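Local coordinates for glyoxalase family protein, putative (Bacillus anthracis, PDB 2QQZ) that is of unknown function but belongs to the glyoxalase/bleomycin resistance/dioxygenase superfamily, many of whose members are metal-dependent enzymes, at residues M36-P40 against C51-C55; D12-A18 against E59-E65. All coordinates share one frame; numbering follows the deposited sequence.

Contact 1: residues M36-P40 against C51-C55. With SO4 (sulfate ion), chain C.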
loop_
_atom_site.group_PDB
_atom_site.type_symbol
_atom_site.label_atom_id
_atom_site.label_comp_id
_atom_site.label_asym_id
_atom_site.label_seq_id
_atom_site.Cartn_x
_atom_site.Cartn_y
_atom_site.Cartn_z
HETATM N N MSE A 36 2.927 -13.435 9.048
HETATM C CA MSE A 36 2.097 -12.377 9.597
HETATM C C MSE A 36 0.950 -12.999 10.394
HETATM O O MSE A 36 0.518 -14.131 10.111
HETATM C CB MSE A 36 1.516 -11.480 8.500
HETATM C CG MSE A 36 2.539 -10.656 7.762
HETATM SE SE MSE A 36 1.692 -9.687 6.344
HETATM C CE MSE A 36 1.845 -8.084 7.272
ATOM N N GLU A 37 0.472 -12.266 11.398
ATOM C CA GLU A 37 -0.634 -12.720 12.255
ATOM C C GLU A 37 -2.008 -12.424 11.618
ATOM O O GLU A 37 -2.339 -11.261 11.375
ATOM C CB GLU A 37 -0.522 -12.032 13.635
ATOM C CG GLU A 37 -1.558 -12.476 14.614
ATOM C CD GLU A 37 -1.424 -11.747 15.960
ATOM O OE1 GLU A 37 -1.478 -10.494 15.960
ATOM O OE2 GLU A 37 -1.232 -12.405 17.010
ATOM N N GLU A 38 -2.807 -13.457 11.372
ATOM C CA GLU A 38 -4.185 -13.248 10.903
ATOM C C GLU A 38 -5.093 -12.532 11.946
ATOM O O GLU A 38 -5.064 -12.820 13.132
ATOM C CB GLU A 38 -4.835 -14.526 10.377
ATOM C CG GLU A 38 -6.139 -14.153 9.658
ATOM C CD GLU A 38 -6.907 -15.272 9.021
ATOM O OE1 GLU A 38 -6.398 -16.418 8.963
ATOM O OE2 GLU A 38 -8.028 -14.954 8.529
ATOM N N ILE A 39 -5.860 -11.568 11.482
ATOM C CA ILE A 39 -6.708 -10.704 12.295
ATOM C C ILE A 39 -8.167 -10.991 11.855
ATOM O O ILE A 39 -8.443 -11.009 10.656
ATOM C CB ILE A 39 -6.330 -9.232 11.918
ATOM C CG1 ILE A 39 -5.001 -8.877 12.526
ATOM C CG2 ILE A 39 -7.362 -8.219 12.381
ATOM C CD1 ILE A 39 -4.843 -9.484 13.973
ATOM N N PRO A 40 -9.117 -11.182 12.797
ATOM C CA PRO A 40 -10.490 -11.438 12.308
ATOM C C PRO A 40 -11.115 -10.190 11.667
ATOM O O PRO A 40 -10.903 -9.072 12.125
ATOM C CB PRO A 40 -11.267 -11.839 13.574
ATOM C CG PRO A 40 -10.390 -11.496 14.755
ATOM C CD PRO A 40 -9.012 -11.153 14.278
ATOM N N CYS A 51 -9.128 -12.105 3.726
ATOM C CA CYS A 51 -8.548 -12.133 5.052
ATOM C C CYS A 51 -7.661 -10.942 5.324
ATOM O O CYS A 51 -7.220 -10.255 4.397
ATOM C CB CYS A 51 -7.832 -13.450 5.357
ATOM S SG CYS A 51 -7.297 -14.430 3.998
ATOM N N TRP A 52 -7.419 -10.699 6.621
ATOM C CA TRP A 52 -6.650 -9.565 7.107
ATOM C C TRP A 52 -5.483 -10.090 7.905
ATOM O O TRP A 52 -5.628 -11.071 8.628
ATOM C CB TRP A 52 -7.515 -8.705 8.035
ATOM C CG TRP A 52 -8.613 -7.916 7.306
ATOM C CD1 TRP A 52 -9.023 -8.088 6.015
ATOM C CD2 TRP A 52 -9.405 -6.832 7.844
ATOM N NE1 TRP A 52 -10.004 -7.177 5.692
ATOM C CE2 TRP A 52 -10.302 -6.420 6.805
ATOM C CE3 TRP A 52 -9.487 -6.209 9.122
ATOM C CZ2 TRP A 52 -11.259 -5.372 6.979
ATOM C CZ3 TRP A 52 -10.421 -5.159 9.300
ATOM C CH2 TRP A 52 -11.292 -4.755 8.229
ATOM N N PHE A 53 -4.339 -9.422 7.784
ATOM C CA PHE A 53 -3.125 -9.850 8.491
ATOM C C PHE A 53 -2.523 -8.603 9.107
ATOM O O PHE A 53 -2.643 -7.534 8.539
ATOM C CB PHE A 53 -2.128 -10.577 7.584
ATOM C CG PHE A 53 -2.698 -11.797 6.950
ATOM C CD1 PHE A 53 -2.581 -13.034 7.570
ATOM C CD2 PHE A 53 -3.413 -11.702 5.753
ATOM C CE1 PHE A 53 -3.151 -14.164 7.008
ATOM C CE2 PHE A 53 -4.002 -12.827 5.177
ATOM C CZ PHE A 53 -3.864 -14.057 5.801
ATOM N N LYS A 54 -1.963 -8.744 10.306
ATOM C CA LYS A 54 -1.310 -7.658 11.021
ATOM C C LYS A 54 0.159 -7.510 10.603
ATOM O O LYS A 54 0.857 -8.507 10.523
ATOM C CB LYS A 54 -1.364 -8.022 12.516
ATOM C CG LYS A 54 -0.820 -6.961 13.436
ATOM C CD LYS A 54 -0.723 -7.449 14.895
ATOM C CE LYS A 54 0.217 -6.517 15.644
ATOM N NZ LYS A 54 -0.437 -5.172 15.739
ATOM N N CYS A 55 0.622 -6.283 10.333
ATOM C CA CYS A 55 2.068 -5.973 10.234
ATOM C C CYS A 55 2.410 -4.726 11.055
ATOM O O CYS A 55 2.164 -3.584 10.601
ATOM C CB CYS A 55 2.513 -5.792 8.774
ATOM S SG CYS A 55 1.362 -4.921 7.705
HETATM S S SO4 C . -12.672 -5.898 2.794
HETATM O O1 SO4 C . -11.696 -5.693 3.879
HETATM O O2 SO4 C . -13.811 -6.756 3.187
HETATM O O3 SO4 C . -11.944 -6.558 1.699
HETATM O O4 SO4 C . -13.215 -4.608 2.387
HETATM O O HOH W 1 2.215 -9.917 12.375
HETATM O O HOH W 2 -8.930 -12.544 8.504
#

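Contact 2: residues D12-A18 against E59-E65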
loop_
_atom_site.group_PDB
_atom_site.type_symbol
_atom_site.label_atom_id
_atom_site.label_comp_id
_atom_site.label_asym_id
_atom_site.label_seq_id
_atom_site.Cartn_x
_atom_site.Cartn_y
_atom_site.Cartn_z
ATOM N N ASP A 12 -3.015 3.359 7.078
ATOM C CA ASP A 12 -3.671 2.436 7.962
ATOM C C ASP A 12 -3.506 0.985 7.461
ATOM O O ASP A 12 -3.200 0.071 8.219
ATOM C CB ASP A 12 -5.148 2.788 8.076
ATOM C CG ASP A 12 -5.893 1.823 8.959
ATOM O OD1 ASP A 12 -5.945 2.061 10.163
ATOM O OD2 ASP A 12 -6.389 0.806 8.464
ATOM N N HIS A 13 -3.714 0.790 6.175
ATOM C CA HIS A 13 -3.601 -0.549 5.611
ATOM C C HIS A 13 -3.479 -0.434 4.109
ATOM O O HIS A 13 -3.695 0.619 3.548
ATOM C CB HIS A 13 -4.819 -1.483 6.000
ATOM C CG HIS A 13 -6.127 -1.079 5.398
ATOM N ND1 HIS A 13 -7.000 -0.224 6.042
ATOM C CD2 HIS A 13 -6.729 -1.429 4.243
ATOM C CE1 HIS A 13 -8.074 -0.043 5.295
ATOM N NE2 HIS A 13 -7.933 -0.763 4.193
ATOM N N VAL A 14 -3.091 -1.543 3.478
ATOM C CA VAL A 14 -3.154 -1.695 2.033
ATOM C C VAL A 14 -4.106 -2.841 1.698
ATOM O O VAL A 14 -4.147 -3.882 2.383
ATOM C CB VAL A 14 -1.746 -1.952 1.393
ATOM C CG1 VAL A 14 -0.903 -0.726 1.538
ATOM C CG2 VAL A 14 -1.023 -3.198 2.037
ATOM N N GLN A 15 -4.906 -2.617 0.671
ATOM C CA GLN A 15 -5.800 -3.633 0.195
ATOM C C GLN A 15 -5.152 -4.281 -1.028
ATOM O O GLN A 15 -4.882 -3.607 -2.009
ATOM C CB GLN A 15 -7.179 -3.034 -0.122
ATOM C CG GLN A 15 -7.990 -4.109 -0.860
ATOM C CD GLN A 15 -9.369 -4.242 -0.367
ATOM O OE1 GLN A 15 -9.600 -4.486 0.813
ATOM N NE2 GLN A 15 -10.314 -4.079 -1.258
ATOM N N VAL A 16 -4.890 -5.589 -0.960
ATOM C CA VAL A 16 -4.291 -6.403 -2.058
ATOM C C VAL A 16 -5.405 -7.298 -2.621
ATOM O O VAL A 16 -6.167 -7.888 -1.860
ATOM C CB VAL A 16 -3.168 -7.272 -1.465
ATOM C CG1 VAL A 16 -2.610 -8.313 -2.456
ATOM C CG2 VAL A 16 -2.043 -6.365 -0.921
ATOM N N ALA A 17 -5.536 -7.359 -3.939
ATOM C CA ALA A 17 -6.672 -8.089 -4.514
ATOM C C ALA A 17 -6.265 -9.551 -4.726
ATOM O O ALA A 17 -5.059 -9.858 -4.816
ATOM C CB ALA A 17 -7.107 -7.443 -5.778
ATOM N N ALA A 18 -7.265 -10.421 -4.824
ATOM C CA ALA A 18 -7.076 -11.847 -4.995
ATOM C C ALA A 18 -8.366 -12.412 -5.545
ATOM O O ALA A 18 -9.436 -11.772 -5.455
ATOM C CB ALA A 18 -6.737 -12.476 -3.651
ATOM N N GLU A 59 -1.952 -3.034 8.707
ATOM C CA GLU A 59 -2.599 -4.282 8.285
ATOM C C GLU A 59 -2.486 -4.454 6.778
ATOM O O GLU A 59 -2.295 -3.502 6.054
ATOM C CB GLU A 59 -4.104 -4.285 8.638
ATOM C CG GLU A 59 -4.308 -3.941 10.095
ATOM C CD GLU A 59 -5.759 -3.713 10.512
ATOM O OE1 GLU A 59 -6.696 -3.482 9.686
ATOM O OE2 GLU A 59 -5.959 -3.752 11.745
ATOM N N ILE A 60 -2.609 -5.691 6.320
ATOM C CA ILE A 60 -2.774 -5.942 4.896
ATOM C C ILE A 60 -4.131 -6.640 4.777
ATOM O O ILE A 60 -4.395 -7.556 5.528
ATOM C CB ILE A 60 -1.575 -6.771 4.276
ATOM C CG1 ILE A 60 -1.752 -6.901 2.751
ATOM C CG2 ILE A 60 -1.442 -8.161 4.910
ATOM C CD1 ILE A 60 -0.633 -7.639 2.076
ATOM N N HIS A 61 -5.000 -6.164 3.883
ATOM C CA HIS A 61 -6.304 -6.719 3.730
ATOM C C HIS A 61 -6.300 -7.406 2.354
ATOM O O HIS A 61 -6.108 -6.771 1.317
ATOM C CB HIS A 61 -7.441 -5.677 3.774
ATOM C CG HIS A 61 -7.557 -4.942 5.069
ATOM N ND1 HIS A 61 -8.597 -4.073 5.325
ATOM C CD2 HIS A 61 -6.864 -5.055 6.232
ATOM C CE1 HIS A 61 -8.465 -3.595 6.549
ATOM N NE2 HIS A 61 -7.436 -4.189 7.128
ATOM N N ILE A 62 -6.506 -8.715 2.354
ATOM C CA ILE A 62 -6.631 -9.461 1.073
ATOM C C ILE A 62 -8.109 -9.460 0.742
ATOM O O ILE A 62 -8.926 -10.091 1.454
ATOM C CB ILE A 62 -6.070 -10.901 1.184
ATOM C CG1 ILE A 62 -4.634 -10.923 1.780
ATOM C CG2 ILE A 62 -6.192 -11.570 -0.178
ATOM C CD1 ILE A 62 -3.674 -9.987 0.957
ATOM N N GLY A 63 -8.469 -8.733 -0.327
ATOM C CA GLY A 63 -9.850 -8.569 -0.735
ATOM C C GLY A 63 -10.117 -9.329 -2.025
ATOM O O GLY A 63 -9.325 -9.274 -3.006
ATOM N N VAL A 64 -11.247 -10.022 -2.024
ATOM C CA VAL A 64 -11.673 -10.912 -3.097
ATOM C C VAL A 64 -12.161 -10.060 -4.265
ATOM O O VAL A 64 -12.925 -9.079 -4.061
ATOM C CB VAL A 64 -12.796 -11.868 -2.597
ATOM C CG1 VAL A 64 -13.642 -12.305 -3.729
ATOM C CG2 VAL A 64 -12.187 -13.084 -1.988
ATOM N N GLU A 65 -11.720 -10.423 -5.486
ATOM C CA GLU A 65 -12.178 -9.732 -6.691
ATOM C C GLU A 65 -12.521 -10.725 -7.788
ATOM O O GLU A 65 -11.669 -11.507 -8.253
ATOM C CB GLU A 65 -11.112 -8.734 -7.178
ATOM C CG GLU A 65 -10.821 -7.578 -6.203
ATOM C CD GLU A 65 -11.996 -6.587 -5.992
ATOM O OE1 GLU A 65 -13.019 -6.669 -6.715
ATOM O OE2 GLU A 65 -11.883 -5.702 -5.097
HETATM O O HOH W 3 -8.219 -1.403 9.308
HETATM O O HOH W 4 -10.522 -3.345 3.629
#

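Contact 1: residues M36-P40 against C51-C55
Glu37 and Ile39 join Trp52 and Lys54 in a short antiparallel hairpin, the 37-39 strand lying at the outer side of a four-stranded sheet of the glyoxalase fold. Two straight backbone bonds hold it. Lys54 N gives its hydrogen to Glu37 O at 2.8 Å, and Ile39 N reaches Trp52 O at 2.9 Å, the donor sitting above that carbonyl's plane. Between them, Glu38 and Phe53 form a non-hydrogen-bonded pair, with Glu38 CB 3.8 Å from Phe53 CE1. Glu38 CG is turned away from its own backbone N (chi1 -169°), which brings it 3.3 Å from Trp52 O. The extended chain carries Glu38 OE2 on to Cys51 CB, 3.5 Å away. On the face carrying Ile39 and Lys54, Ile39 CG1 rests against Lys54 CB at 3.7 Å. Glu37 and Lys54 lie side by side, but their charged ends do not meet; Lys54 NZ bonds to Gly56 O.

Further out, Arg27 of helix 23-33 makes a salt bridge to Glu38 OE2. One water bridges Trp52 N to Ile39 O and Glu38 OE2, joining the two strands. The indole stacks on His61. A sulfate ion, probably from the crystallisation liquor, is bonded by Lys41 NZ and Arg48 NE. Trp52 NE1 also donates to O1 of that sulfate at 2.9 Å, and the oxygen lies at the ring edge, in its plane.

Contact 2: residues D12-A18 against E59-E65
Asp12 OD2 is gripped by His13 ND1 and by a water that also donates to Glu59 OE1. The bond from His13 ND1 to Asp12 OD2 is 2.7 Å long and lies in the ring plane; it uses the anti lone pair of OD2. A second histidine-carboxylate pair sits beside it. His61 NE2 donates to Glu59 OE1 at 2.8 Å, again in the ring plane. The two imidazoles form an offset stack, centroids 3.9 Å apart and planes at 12°. A chi1 of 68° swings the His13 ring along the face of His61, and His61 CE1 lies over the centre of the His13 ring. His13 CB makes a CH-pi contact with the His61 face. A second water ties His61 ND1 to Gln15 OE1.

The rings rise from strands 8-18 and 58-64, which run parallel. These are the first and last strands of a mixed sheet of order 1-4-3-2, the pattern of the glyoxalase (vicinal oxygen chelate) fold. The middle of the ladder is regular: His61 N to Val14 O, Val16 N to His61 O and Gly63 N to Val16 O. Near the end, Glu65 N meets Ala18 O at 2.7 Å. The other face is apolar. Val16 CB touches Ile62 CD1 at 3.7 Å, Ala18 CB packs on Ile62 CG2, and Tyr30 of helix 23-33 covers Val16 and Ile62. His13, Val14 and Gln15 also pair with an antiparallel strand of the second subunit.

Each carboxylate fixes the rotation of its imidazole, and one water donates to both acids.

From the N terminus, strand 8-18 comes first and supplies one side of contact 2. The chain then passes through helix 23-33 into strand 37-39, turns through a loop, and returns as strand 51-55, closing contact 1. It turns again into strand 58-64, which closes contact 2. Contact 1 is thus nested inside the larger loop that contact 2 closes. Strands 51-55 and 58-64 are neighbours, probably bonded by Cys51 O to Ile62 N and Phe53 O to Ile60 N. With these bonds, the two contacts complete the sheet order 8-18, 58-64, 51-55, 37-39. Both contacts touch the second subunit.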